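Long-range contacts in protease Do-like 2, chloroplastic (Arabidopsis thaliana, PDB 4FLN), which is a chloroplast serine protease that performs the primary cleavage of the photodamaged D1 protein of photosystem II: residues Glu296-Val301 and Ile339-Ala344; Leu255-Gln260 and Ser288-Val293; Asp462-Phe467 and Val476-Ala481; Leu440-Ile445 and His455-Cys460; Tyr54-Ala59 and His95-Lys100. All coordinates share one frame; numbering follows the deposited sequence.

Contact 1 of 5, residues Glu296-Val301 and Ile339-Ala344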
# COMPACT_ATOMS: atom_id res chain seq x y z
N GLU B 296 12.36 25.79 -39.46
CA GLU B 296 11.73 26.36 -38.27
C GLU B 296 11.18 27.72 -38.65
O GLU B 296 11.88 28.54 -39.24
CB GLU B 296 12.74 26.57 -37.15
CG GLU B 296 13.73 25.45 -36.92
CD GLU B 296 14.79 25.83 -35.89
OE1 GLU B 296 15.49 24.93 -35.38
OE2 GLU B 296 14.92 27.04 -35.59
N GLY B 297 9.93 27.99 -38.30
CA GLY B 297 9.34 29.28 -38.60
C GLY B 297 8.38 29.22 -39.77
O GLY B 297 7.66 30.18 -40.06
N ASP B 298 8.37 28.08 -40.46
CA ASP B 298 7.37 27.82 -41.49
C ASP B 298 6.01 27.55 -40.86
O ASP B 298 5.90 26.87 -39.83
CB ASP B 298 7.79 26.64 -42.36
CG ASP B 298 8.94 26.98 -43.30
OD1 ASP B 298 9.48 28.11 -43.21
OD2 ASP B 298 9.30 26.12 -44.14
N VAL B 299 4.96 28.08 -41.47
CA VAL B 299 3.63 27.79 -41.00
C VAL B 299 2.95 26.94 -42.04
O VAL B 299 2.61 27.45 -43.10
CB VAL B 299 2.82 29.07 -40.86
CG1 VAL B 299 1.40 28.75 -40.37
CG2 VAL B 299 3.53 30.06 -39.92
N ILE B 300 2.75 25.66 -41.77
CA ILE B 300 2.03 24.90 -42.78
C ILE B 300 0.57 25.33 -42.76
O ILE B 300 -0.05 25.50 -41.71
CB ILE B 300 2.22 23.33 -42.76
CG1 ILE B 300 0.94 22.64 -42.32
CG2 ILE B 300 3.48 22.85 -42.01
CD1 ILE B 300 0.50 21.58 -43.29
N VAL B 301 0.04 25.52 -43.96
CA VAL B 301 -1.24 26.16 -44.20
C VAL B 301 -2.21 25.20 -44.90
O VAL B 301 -3.37 25.05 -44.50
CB VAL B 301 -1.05 27.51 -44.92
CG1 VAL B 301 -2.09 27.70 -46.00
CG2 VAL B 301 -1.09 28.66 -43.90
N ILE B 339 2.41 20.62 -49.98
CA ILE B 339 2.16 21.35 -48.75
C ILE B 339 2.24 22.86 -48.96
O ILE B 339 3.27 23.40 -49.35
CB ILE B 339 3.12 20.88 -47.64
CG1 ILE B 339 2.92 19.39 -47.37
CG2 ILE B 339 2.92 21.69 -46.37
CD1 ILE B 339 3.86 18.80 -46.33
N GLY B 340 1.12 23.53 -48.73
CA GLY B 340 1.07 24.97 -48.68
C GLY B 340 1.68 25.58 -47.44
O GLY B 340 1.28 25.29 -46.31
N ILE B 341 2.62 26.49 -47.65
CA ILE B 341 3.42 27.04 -46.56
C ILE B 341 3.40 28.55 -46.56
O ILE B 341 3.20 29.18 -47.60
CB ILE B 341 4.88 26.50 -46.64
CG1 ILE B 341 5.16 25.60 -45.45
CG2 ILE B 341 5.91 27.62 -46.76
CD1 ILE B 341 4.19 24.47 -45.37
N ILE B 342 3.58 29.14 -45.39
CA ILE B 342 3.89 30.56 -45.31
C ILE B 342 5.29 30.67 -44.73
O ILE B 342 5.53 30.26 -43.59
CB ILE B 342 2.88 31.35 -44.45
CG1 ILE B 342 1.47 31.22 -45.03
CG2 ILE B 342 3.32 32.81 -44.33
CD1 ILE B 342 0.43 32.03 -44.30
N ARG B 343 6.20 31.19 -45.54
CA ARG B 343 7.58 31.39 -45.14
C ARG B 343 7.86 32.88 -45.20
O ARG B 343 7.45 33.55 -46.14
CB ARG B 343 8.52 30.61 -46.06
CG ARG B 343 9.99 30.85 -45.76
CD ARG B 343 10.86 29.93 -46.58
NE ARG B 343 10.66 28.54 -46.17
CZ ARG B 343 10.87 27.49 -46.96
NH1 ARG B 343 11.27 27.67 -48.21
NH2 ARG B 343 10.65 26.28 -46.49
N ALA B 344 8.56 33.40 -44.20
CA ALA B 344 8.62 34.84 -44.02
C ALA B 344 7.18 35.32 -43.96
O ALA B 344 6.42 34.96 -43.04
CB ALA B 344 9.33 35.49 -45.17
O HOH W 1 6.53 32.12 -41.44

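Contact 2 of 5, residues Leu255-Gln260 and Ser288-Val293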
# COMPACT_ATOMS: atom_id res chain seq x y z
N LEU B 255 5.29 13.07 -41.40
CA LEU B 255 5.75 14.27 -42.07
C LEU B 255 7.12 14.69 -41.57
O LEU B 255 7.77 15.54 -42.19
CB LEU B 255 4.75 15.40 -41.83
CG LEU B 255 5.10 16.76 -42.43
CD1 LEU B 255 5.47 16.66 -43.93
CD2 LEU B 255 3.95 17.74 -42.20
N GLY B 256 7.54 14.12 -40.44
CA GLY B 256 8.85 14.37 -39.86
C GLY B 256 9.04 15.74 -39.23
O GLY B 256 10.14 16.31 -39.29
N VAL B 257 8.00 16.27 -38.60
CA VAL B 257 8.00 17.66 -38.17
C VAL B 257 7.37 17.86 -36.78
O VAL B 257 6.48 17.11 -36.39
CB VAL B 257 7.30 18.53 -39.27
CG1 VAL B 257 6.26 19.47 -38.69
CG2 VAL B 257 8.33 19.28 -40.08
N LEU B 258 7.84 18.86 -36.04
CA LEU B 258 7.35 19.15 -34.69
C LEU B 258 6.56 20.47 -34.67
O LEU B 258 7.14 21.54 -34.81
CB LEU B 258 8.53 19.25 -33.72
CG LEU B 258 8.40 19.06 -32.21
CD1 LEU B 258 8.88 20.31 -31.46
CD2 LEU B 258 6.99 18.69 -31.80
N LEU B 259 5.25 20.37 -34.48
CA LEU B 259 4.32 21.50 -34.67
C LEU B 259 3.84 22.23 -33.41
O LEU B 259 3.66 21.64 -32.35
CB LEU B 259 3.09 21.02 -35.45
CG LEU B 259 3.40 20.38 -36.79
CD1 LEU B 259 2.16 19.71 -37.34
CD2 LEU B 259 3.94 21.44 -37.77
N GLN B 260 3.64 23.53 -33.55
CA GLN B 260 3.05 24.31 -32.47
C GLN B 260 1.71 24.89 -32.95
O GLN B 260 1.62 25.42 -34.06
CB GLN B 260 4.01 25.43 -32.04
CG GLN B 260 3.53 26.23 -30.86
CD GLN B 260 4.53 27.28 -30.38
OE1 GLN B 260 5.73 27.01 -30.26
NE2 GLN B 260 4.03 28.48 -30.11
N SER B 288 14.42 12.90 -42.36
CA SER B 288 13.22 13.01 -43.19
C SER B 288 13.44 14.02 -44.32
O SER B 288 14.23 14.95 -44.17
CB SER B 288 12.00 13.39 -42.36
OG SER B 288 11.95 14.79 -42.16
N ASP B 289 12.78 13.79 -45.46
CA ASP B 289 12.90 14.68 -46.61
C ASP B 289 12.52 16.12 -46.27
O ASP B 289 12.98 17.06 -46.92
CB ASP B 289 12.07 14.19 -47.78
CG ASP B 289 12.14 15.13 -48.97
OD1 ASP B 289 13.27 15.49 -49.39
OD2 ASP B 289 11.06 15.52 -49.48
N ALA B 290 11.71 16.30 -45.23
CA ALA B 290 11.46 17.64 -44.76
C ALA B 290 12.83 18.04 -44.24
O ALA B 290 13.77 17.26 -44.34
CB ALA B 290 10.46 17.62 -43.65
N SER B 291 12.97 19.25 -43.74
CA SER B 291 14.29 19.70 -43.29
C SER B 291 15.26 19.91 -44.45
O SER B 291 16.24 20.64 -44.31
CB SER B 291 14.92 18.67 -42.35
OG SER B 291 15.63 17.68 -43.09
N LYS B 292 14.98 19.29 -45.60
CA LYS B 292 15.58 19.73 -46.84
C LYS B 292 14.61 20.70 -47.51
O LYS B 292 14.96 21.39 -48.45
CB LYS B 292 15.88 18.55 -47.76
CG LYS B 292 17.09 17.74 -47.35
CD LYS B 292 17.27 16.53 -48.25
CE LYS B 292 18.65 16.50 -48.89
NZ LYS B 292 19.65 15.79 -48.04
N VAL B 293 13.41 20.77 -46.96
CA VAL B 293 12.27 21.43 -47.57
C VAL B 293 11.65 22.48 -46.64
O VAL B 293 11.45 23.62 -47.04
CB VAL B 293 11.18 20.42 -48.00
CG1 VAL B 293 10.12 21.11 -48.83
CG2 VAL B 293 11.80 19.27 -48.77

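Contact 3 of 5, residues Asp462-Phe467 and Val476-Ala481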
# COMPACT_ATOMS: atom_id res chain seq x y z
N ASP B 462 45.77 -2.08 -32.74
CA ASP B 462 46.49 -1.18 -31.82
C ASP B 462 46.81 -1.78 -30.48
O ASP B 462 46.31 -2.85 -30.12
CB ASP B 462 45.68 0.09 -31.57
CG ASP B 462 45.83 1.09 -32.68
OD1 ASP B 462 46.96 1.19 -33.23
OD2 ASP B 462 44.83 1.78 -32.99
N LYS B 463 47.58 -1.03 -29.70
CA LYS B 463 48.08 -1.52 -28.42
C LYS B 463 46.91 -1.64 -27.46
O LYS B 463 46.70 -2.69 -26.85
CB LYS B 463 49.13 -0.55 -27.87
CG LYS B 463 49.61 -0.84 -26.46
CD LYS B 463 50.17 -2.25 -26.32
CE LYS B 463 50.84 -2.43 -24.96
NZ LYS B 463 51.30 -3.83 -24.75
N TYR B 464 46.13 -0.57 -27.37
CA TYR B 464 45.02 -0.53 -26.44
C TYR B 464 43.66 -0.43 -27.12
O TYR B 464 43.53 0.08 -28.24
CB TYR B 464 45.19 0.64 -25.47
CG TYR B 464 46.49 0.62 -24.69
CD1 TYR B 464 47.50 1.53 -24.97
CD2 TYR B 464 46.69 -0.30 -23.67
CE1 TYR B 464 48.68 1.52 -24.26
CE2 TYR B 464 47.86 -0.32 -22.96
CZ TYR B 464 48.86 0.59 -23.25
OH TYR B 464 50.04 0.57 -22.53
N LEU B 465 42.64 -0.92 -26.43
CA LEU B 465 41.27 -0.65 -26.81
C LEU B 465 40.79 0.51 -25.94
O LEU B 465 40.63 0.36 -24.73
CB LEU B 465 40.40 -1.89 -26.57
CG LEU B 465 40.76 -3.13 -27.40
CD1 LEU B 465 39.91 -4.32 -26.99
CD2 LEU B 465 40.60 -2.86 -28.89
N VAL B 466 40.58 1.67 -26.55
CA VAL B 466 40.17 2.85 -25.78
C VAL B 466 38.69 3.20 -25.98
O VAL B 466 38.27 3.56 -27.08
CB VAL B 466 41.04 4.09 -26.11
CG1 VAL B 466 40.63 5.26 -25.25
CG2 VAL B 466 42.51 3.77 -25.89
N PHE B 467 37.91 3.10 -24.92
CA PHE B 467 36.49 3.41 -24.96
C PHE B 467 36.20 4.69 -24.21
O PHE B 467 36.37 4.74 -23.00
CB PHE B 467 35.68 2.28 -24.33
CG PHE B 467 35.79 0.96 -25.07
CD1 PHE B 467 36.67 -0.02 -24.63
CD2 PHE B 467 35.00 0.71 -26.18
CE1 PHE B 467 36.77 -1.23 -25.30
CE2 PHE B 467 35.10 -0.50 -26.85
CZ PHE B 467 35.99 -1.47 -26.41
N VAL B 476 40.36 1.89 -20.67
CA VAL B 476 41.42 1.42 -21.54
C VAL B 476 41.67 -0.04 -21.26
O VAL B 476 41.71 -0.46 -20.10
CB VAL B 476 42.72 2.23 -21.36
CG1 VAL B 476 43.91 1.43 -21.87
CG2 VAL B 476 42.63 3.56 -22.09
N LEU B 477 41.83 -0.81 -22.33
CA LEU B 477 42.13 -2.23 -22.21
C LEU B 477 43.23 -2.61 -23.17
O LEU B 477 43.39 -1.97 -24.21
CB LEU B 477 40.88 -3.05 -22.49
CG LEU B 477 39.82 -2.86 -21.42
CD1 LEU B 477 38.57 -2.24 -22.00
CD2 LEU B 477 39.52 -4.18 -20.76
N GLU B 478 43.98 -3.65 -22.82
CA GLU B 478 45.05 -4.13 -23.68
C GLU B 478 44.56 -5.20 -24.67
O GLU B 478 44.01 -6.23 -24.27
CB GLU B 478 46.20 -4.68 -22.84
CG GLU B 478 47.56 -4.45 -23.45
CD GLU B 478 48.61 -5.39 -22.90
OE1 GLU B 478 49.40 -5.92 -23.72
OE2 GLU B 478 48.64 -5.61 -21.67
N ARG B 479 44.76 -4.96 -25.97
CA ARG B 479 44.24 -5.84 -27.01
C ARG B 479 44.57 -7.32 -26.81
O ARG B 479 43.67 -8.16 -26.77
CB ARG B 479 44.70 -5.40 -28.40
CG ARG B 479 43.69 -4.55 -29.14
CD ARG B 479 44.00 -4.42 -30.62
NE ARG B 479 44.15 -5.72 -31.25
CZ ARG B 479 45.30 -6.22 -31.67
NH1 ARG B 479 46.41 -5.51 -31.55
NH2 ARG B 479 45.35 -7.41 -32.23
N GLU B 480 45.85 -7.63 -26.69
CA GLU B 480 46.29 -9.03 -26.70
C GLU B 480 45.74 -9.81 -25.50
O GLU B 480 45.31 -10.95 -25.65
CB GLU B 480 47.82 -9.13 -26.78
N ALA B 481 45.75 -9.18 -24.34
CA ALA B 481 45.23 -9.81 -23.13
C ALA B 481 43.71 -10.01 -23.20
O ALA B 481 43.19 -10.99 -22.69
CB ALA B 481 45.60 -9.00 -21.89
O HOH W 2 47.59 -5.93 -26.96

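Contact 4 of 5, residues Leu440-Ile445 and His455-Cys460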
# COMPACT_ATOMS: atom_id res chain seq x y z
N LEU B 440 30.75 6.57 -26.78
CA LEU B 440 30.83 7.60 -27.81
C LEU B 440 31.94 7.30 -28.82
O LEU B 440 31.68 7.16 -30.01
CB LEU B 440 31.04 8.97 -27.18
CG LEU B 440 29.94 9.29 -26.17
CD1 LEU B 440 30.15 10.66 -25.55
CD2 LEU B 440 28.56 9.17 -26.82
N LYS B 441 33.17 7.23 -28.34
CA LYS B 441 34.30 6.97 -29.22
C LYS B 441 34.99 5.65 -28.92
O LYS B 441 34.94 5.14 -27.80
CB LYS B 441 35.31 8.12 -29.15
CG LYS B 441 34.69 9.49 -29.31
CD LYS B 441 35.73 10.57 -29.54
CE LYS B 441 35.10 11.95 -29.40
NZ LYS B 441 35.88 13.02 -30.09
N PHE B 442 35.61 5.11 -29.96
CA PHE B 442 36.53 3.99 -29.83
C PHE B 442 37.83 4.39 -30.52
O PHE B 442 37.83 4.70 -31.71
CB PHE B 442 35.96 2.73 -30.46
CG PHE B 442 36.97 1.63 -30.61
CD1 PHE B 442 37.10 0.65 -29.64
CD2 PHE B 442 37.80 1.57 -31.73
CE1 PHE B 442 38.03 -0.36 -29.77
CE2 PHE B 442 38.73 0.56 -31.87
CZ PHE B 442 38.85 -0.41 -30.89
N ASN B 443 38.92 4.38 -29.76
CA ASN B 443 40.22 4.77 -30.28
C ASN B 443 40.16 6.07 -31.09
O ASN B 443 40.78 6.19 -32.15
CB ASN B 443 40.84 3.64 -31.10
CG ASN B 443 41.25 2.46 -30.24
OD1 ASN B 443 40.93 2.40 -29.05
ND2 ASN B 443 41.97 1.51 -30.83
N GLY B 444 39.38 7.03 -30.58
CA GLY B 444 39.27 8.34 -31.19
C GLY B 444 38.09 8.49 -32.13
O GLY B 444 37.69 9.61 -32.46
N ILE B 445 37.52 7.37 -32.56
CA ILE B 445 36.48 7.38 -33.59
C ILE B 445 35.05 7.35 -33.05
O ILE B 445 34.68 6.43 -32.32
CB ILE B 445 36.65 6.20 -34.52
CG1 ILE B 445 38.10 6.07 -34.96
CG2 ILE B 445 35.72 6.34 -35.71
CD1 ILE B 445 38.31 5.05 -36.04
N HIS B 455 32.93 -3.52 -36.33
CA HIS B 455 33.89 -3.44 -37.42
C HIS B 455 35.20 -2.80 -36.97
O HIS B 455 36.26 -3.11 -37.50
CB HIS B 455 33.31 -2.64 -38.58
CG HIS B 455 34.29 -2.42 -39.69
ND1 HIS B 455 34.78 -1.17 -40.00
CD2 HIS B 455 34.87 -3.28 -40.55
CE1 HIS B 455 35.62 -1.27 -41.02
NE2 HIS B 455 35.70 -2.54 -41.37
N LEU B 456 35.12 -1.90 -36.01
CA LEU B 456 36.31 -1.21 -35.53
C LEU B 456 37.13 -2.12 -34.62
O LEU B 456 38.35 -2.11 -34.67
CB LEU B 456 35.93 0.10 -34.84
CG LEU B 456 35.38 1.16 -35.80
CD1 LEU B 456 34.96 2.43 -35.08
CD2 LEU B 456 36.41 1.48 -36.85
N ILE B 457 36.45 -2.91 -33.80
CA ILE B 457 37.15 -3.87 -32.96
C ILE B 457 37.96 -4.83 -33.81
O ILE B 457 39.13 -5.08 -33.54
CB ILE B 457 36.17 -4.70 -32.10
CG1 ILE B 457 35.82 -3.95 -30.82
CG2 ILE B 457 36.80 -6.03 -31.73
CD1 ILE B 457 35.27 -2.58 -31.04
N ASP B 458 37.32 -5.37 -34.85
CA ASP B 458 37.97 -6.36 -35.71
C ASP B 458 39.12 -5.78 -36.54
O ASP B 458 40.10 -6.47 -36.83
CB ASP B 458 36.94 -7.04 -36.63
CG ASP B 458 35.83 -7.73 -35.86
OD1 ASP B 458 35.99 -7.96 -34.64
OD2 ASP B 458 34.79 -8.05 -36.47
N MET B 459 39.01 -4.52 -36.93
CA MET B 459 40.08 -3.87 -37.68
C MET B 459 41.19 -3.36 -36.77
O MET B 459 42.21 -2.87 -37.25
CB MET B 459 39.53 -2.71 -38.51
CG MET B 459 38.63 -3.15 -39.64
SD MET B 459 39.50 -4.26 -40.76
CE MET B 459 38.14 -4.91 -41.74
N CYS B 460 41.01 -3.46 -35.46
CA CYS B 460 41.96 -2.85 -34.53
C CYS B 460 43.21 -3.71 -34.35
O CYS B 460 43.15 -4.84 -33.89
CB CYS B 460 41.32 -2.59 -33.17
SG CYS B 460 42.38 -1.69 -31.99

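Contact 5 of 5, residues Tyr54-Ala59 and His95-Lys100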
# COMPACT_ATOMS: atom_id res chain seq x y z
N TYR B 54 -4.34 -19.68 -30.79
CA TYR B 54 -3.37 -20.13 -29.80
C TYR B 54 -1.97 -19.86 -30.31
O TYR B 54 -1.63 -20.21 -31.45
CB TYR B 54 -3.52 -21.62 -29.51
CG TYR B 54 -4.89 -22.03 -29.05
CD1 TYR B 54 -5.13 -22.35 -27.72
CD2 TYR B 54 -5.95 -22.11 -29.94
CE1 TYR B 54 -6.39 -22.75 -27.29
CE2 TYR B 54 -7.21 -22.50 -29.52
CZ TYR B 54 -7.42 -22.82 -28.20
OH TYR B 54 -8.68 -23.21 -27.79
N CYS B 55 -1.15 -19.23 -29.47
CA CYS B 55 0.20 -18.87 -29.86
C CYS B 55 1.21 -19.05 -28.73
O CYS B 55 0.98 -18.61 -27.60
CB CYS B 55 0.25 -17.43 -30.36
SG CYS B 55 1.92 -16.78 -30.53
N THR B 56 2.32 -19.69 -29.05
CA THR B 56 3.41 -19.88 -28.10
C THR B 56 4.43 -18.77 -28.30
O THR B 56 4.87 -18.53 -29.42
CB THR B 56 4.06 -21.25 -28.29
OG1 THR B 56 3.11 -22.26 -27.97
CG2 THR B 56 5.26 -21.39 -27.38
N HIS B 57 4.81 -18.10 -27.21
CA HIS B 57 5.67 -16.92 -27.29
C HIS B 57 7.04 -17.14 -26.69
O HIS B 57 7.16 -17.38 -25.49
CB HIS B 57 5.01 -15.73 -26.59
CG HIS B 57 3.69 -15.34 -27.17
ND1 HIS B 57 3.57 -14.41 -28.18
CD2 HIS B 57 2.43 -15.77 -26.90
CE1 HIS B 57 2.29 -14.27 -28.50
NE2 HIS B 57 1.58 -15.09 -27.74
N THR B 58 8.08 -17.06 -27.51
CA THR B 58 9.43 -16.97 -26.96
C THR B 58 10.04 -15.63 -27.32
O THR B 58 10.48 -15.43 -28.45
CB THR B 58 10.34 -18.06 -27.51
OG1 THR B 58 9.67 -19.33 -27.47
CG2 THR B 58 11.63 -18.13 -26.69
N ALA B 59 10.12 -14.74 -26.35
CA ALA B 59 10.75 -13.45 -26.56
C ALA B 59 12.22 -13.54 -26.18
O ALA B 59 12.60 -14.41 -25.40
CB ALA B 59 10.06 -12.38 -25.75
N HIS B 95 6.35 -12.69 -31.67
CA HIS B 95 7.42 -13.65 -31.37
C HIS B 95 6.95 -15.09 -31.46
O HIS B 95 7.25 -15.91 -30.59
CB HIS B 95 8.02 -13.41 -29.98
CG HIS B 95 8.76 -12.12 -29.84
ND1 HIS B 95 8.29 -11.07 -29.08
CD2 HIS B 95 9.94 -11.70 -30.36
CE1 HIS B 95 9.15 -10.07 -29.13
NE2 HIS B 95 10.16 -10.42 -29.90
N ASP B 96 6.23 -15.42 -32.53
CA ASP B 96 5.57 -16.71 -32.60
C ASP B 96 6.55 -17.88 -32.73
O ASP B 96 7.33 -17.95 -33.68
CB ASP B 96 4.55 -16.73 -33.75
CG ASP B 96 5.21 -16.65 -35.13
OD1 ASP B 96 5.78 -15.59 -35.45
OD2 ASP B 96 5.13 -17.65 -35.88
N THR B 97 6.50 -18.79 -31.77
CA THR B 97 7.19 -20.06 -31.88
C THR B 97 6.34 -20.99 -32.73
O THR B 97 6.83 -21.66 -33.65
CB THR B 97 7.40 -20.70 -30.51
OG1 THR B 97 8.33 -19.90 -29.76
CG2 THR B 97 7.95 -22.10 -30.67
N GLN B 98 5.05 -21.03 -32.42
CA GLN B 98 4.07 -21.72 -33.23
C GLN B 98 2.70 -21.06 -33.04
O GLN B 98 2.42 -20.44 -32.00
CB GLN B 98 4.01 -23.21 -32.88
CG GLN B 98 3.57 -23.49 -31.46
CD GLN B 98 3.50 -24.97 -31.16
OE1 GLN B 98 2.73 -25.40 -30.30
NE2 GLN B 98 4.31 -25.77 -31.86
N VAL B 99 1.85 -21.18 -34.05
CA VAL B 99 0.56 -20.53 -34.03
C VAL B 99 -0.50 -21.51 -34.50
O VAL B 99 -0.38 -22.12 -35.58
CB VAL B 99 0.58 -19.27 -34.90
CG1 VAL B 99 -0.80 -18.63 -34.94
CG2 VAL B 99 1.62 -18.29 -34.38
N LYS B 100 -1.54 -21.66 -33.69
CA LYS B 100 -2.58 -22.64 -33.96
C LYS B 100 -3.94 -21.96 -33.89
O LYS B 100 -4.16 -21.06 -33.09
CB LYS B 100 -2.50 -23.78 -32.93
CG LYS B 100 -1.21 -23.78 -32.11
CD LYS B 100 -1.45 -24.26 -30.68
CE LYS B 100 -0.21 -24.07 -29.80
NZ LYS B 100 -0.48 -24.37 -28.36

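Contact 1 of 5, residues Glu296-Val301 and Ile339-Ala344
In the first PDZ domain, strands 299-303 and 336-343 run antiparallel in the curled sheet, and a salt bridge clasps one end of their pairing. Arg343 takes hold of Asp298 side-on: NE meets OD1 at 3.2 Å and NH2 meets OD2 at 2.7 Å, each oxygen offering its syn lone pair. The two flat groups are tilted 33° apart, although both oxygens stay close to the guanidinium plane. Arg343 reaches this position with CG anti to the backbone N (chi1 176°) and a bend at chi3 (-66°), which lays the side chains alongside each other. Beyond the clasp, Val299 and Ile342 form a hydrogen-bonded pair, N to O at 3.1 Å from Val299 N to Ile342 O and 3.0 Å from Ile342 N to Val299 O. Val301 N then bonds in plane to Gly340 O at 2.7 Å. On the Ile300 face, CD1 of Ile341 packs 3.5 Å from Ile300 CB. On the other face, Val299 rests on Leu280 of strand 279-284. A second shell fixes the ion pair: Val293 O accepts a bond from Arg343 NH2, and the backbone N of Lys295 binds the same Asp298 OD2 that NH2 grips.

Contact 2 of 5, residues Leu255-Gln260 and Ser288-Val293
Ser288 OG is gripped by one hydrogen bond, to Glu285 O, within the loop that follows strand 279-284 of the first PDZ domain. Its position between the backbone N and the carbonyl carbon (chi1 83°) brings it against the backbone of Gly256. The Leu255-Gly256-Val257 run at the start of strand 257-261 is consistent with the carboxylate-binding loop of HtrA-type PDZ domains. Towards that run the serine makes only van der Waals contact: OG lies 3.7 Å from Gly256 O and 3.9 Å from Gly256 CA. Gly256 has positive phi (71°) and no side chain, so the serine can settle directly against its backbone, while a backbone bond to Glu285 ties Gly256 to the same residue that holds OG. The contact is small, mostly side-chain atoms resting against backbone. The Leu255 side chain packs on Val352, Leu354 and Phe324. The strand edge faces a ligand: the backbones of Leu255, Val257 and Leu259 all hydrogen-bond a bound peptide. Ala290 supplies the remaining contact through one methyl: CB stands 3.7 Å from Leu255 O and 4.5 Å from Val257 CG2.

Contact 3 of 5, residues Asp462-Phe467 and Val476-Ala481
Backbone bonds set the frame. Leu465 and Leu477 form an antiparallel hydrogen-bonded pair, with 2.6 Å from Leu465 N to Leu477 O and 2.9 Å from Leu477 N to Leu465 O, and the ladder is extended by Arg479 N, which bonds in plane to Lys463 O at 3.1 Å. Charged contacts gather at the strand ends. Lys463, bent at chi2 (57°), forms a salt bridge, NZ 3.0 Å from Glu478 OE1 and above the carboxylate plane. Arg479 bends at chi3 and directs NH1 to the carbonyl O of Asp462, although the place of that oxygen is less certain. Apolar contacts divide between the faces. On one, Val476 sends its two methyls to different neighbours, CG1 to Tyr464 CD2 at 3.7 Å and CG2 to Val466 CG2 at 3.8 Å. On the other, Leu477 CD1 approaches the edge of the Phe467 ring, 3.9 Å from CE1, and Leu465 crosses Arg479 at about a right angle, Leu465 CD2 against Arg479 CG (3.5 Å). The Tyr464 hydroxyl bonds Glu269 of a second subunit. The arrangement is a beta hairpin of the second PDZ domain whose returning strand passes into helix 479-493, with Glu478 at the N-cap position of that helix.

Contact 4 of 5, residues Leu440-Ile445 and His455-Cys460
One aromatic ring organises the tight side of this strand-helix contact. Phe442, buried and with CG anti to the backbone N (chi1 168°), pushes its ring against the end of helix 450-459 and the residue that follows it, and three residues receive it from different directions. Ile457 crosses it at about a right angle and sets CD1 over a face, 4.2 Å from the ring centroid, a CH-pi contact. Leu456 slides past in the opposite sense, its CB 3.9 Å from Phe442 CD2. Cys460 comes in at the rim: Cys460 SG lies 3.9 Å from Phe442 CZ, near the ring plane, in a sulfur-aromatic contact. The ring also meets Phe467 of strand 464-469 edge-to-face, so the helix and the neighbouring strand both help to fix it.

The looser side lies along the turn. Residues Phe442 to Ile445 form a type I' turn, closed by bonds of 2.9 Å from Phe442 N to Ile445 O and 2.8 Å from Ile445 N to Phe442 O. Ile445 is exposed, and its two branches touch the two methyls of Leu456, no nearer than 4.0 Å (Ile445 CG2 to Leu456 CD1). Asn443 sits between the two regimes. Its ND2 is 3.4 Å from Cys460 SG, but its polar end is held chiefly by OD1, which accepts a bond from Val466 N, while ND2 makes a weak one to Tyr464 O. No other subunit touches these residues. The turn belongs to the type I' hairpin of strands 437-442 and 445-446 in the second PDZ domain, with Phe442 joining the sheet to helix 450-459.

Contact 5 of 5, residues Tyr54-Ala59 and His95-Lys100
Two matching chi1 torsions, -46° in Thr58 and -67° in Thr97, place each OG1 anti to its own carbonyl carbon and turn the hydroxyls to face each other, Thr58 OG1 donating to Thr97 OG1 at 2.7 Å. They lie at the frayed end of an antiparallel pair, strands 50-57 and 96-102, which closes the six-stranded first barrel of the chymotrypsin-like protease domain. At the regular end, Tyr54 and Lys100 form a hydrogen-bonded pair, 2.7 Å from Tyr54 N to Lys100 O and the same from Lys100 N to Tyr54 O. Farther along, Thr56 N bonds to Gln98 O, and then a corner lets Thr97 N take Thr56 O at 2.9 Å. Beyond it, Thr58 N makes only a weak bond to His95 O, while the His95 ring lies with one face against Ala59, CA 4.2 Å from its centroid. On the Cys55, His57 and Val99 face, Cys55 SG packs against Val99 CG2 and lies over one face of the His57 ring, toward its rim. That ring is held at both nitrogens, ND1 by Glu94 O and NE2 by Ser74 OG; a carbonyl partner for ND1 implies that the proton probably resides there, with Ser74 OG meeting the other nitrogen.

The five contacts fall into three domains strung along the chain. Contacts 1 and 2 share the first PDZ sheet, their centres 11 Å apart; Ile339 CD1 packs 3.6 Å from Leu255 CD1, so the two contacts touch within one sheet. Contacts 3 and 4 are also neighbours, 10 Å between centres: strands 437-442 and 464-469 adjoin in one sheet, and Asn443 OD1 accepts a probable bond from Val466 N at 2.6 Å. Contact 5 stands alone in the protease domain, about 39 Å centre to centre from contacts 2 and 4. It alone approaches the active site: the side chain of His57 is about 7 Å from that of His91, the charge-relay histidine inferred by similarity, whereas the bound peptide lies along contact 2.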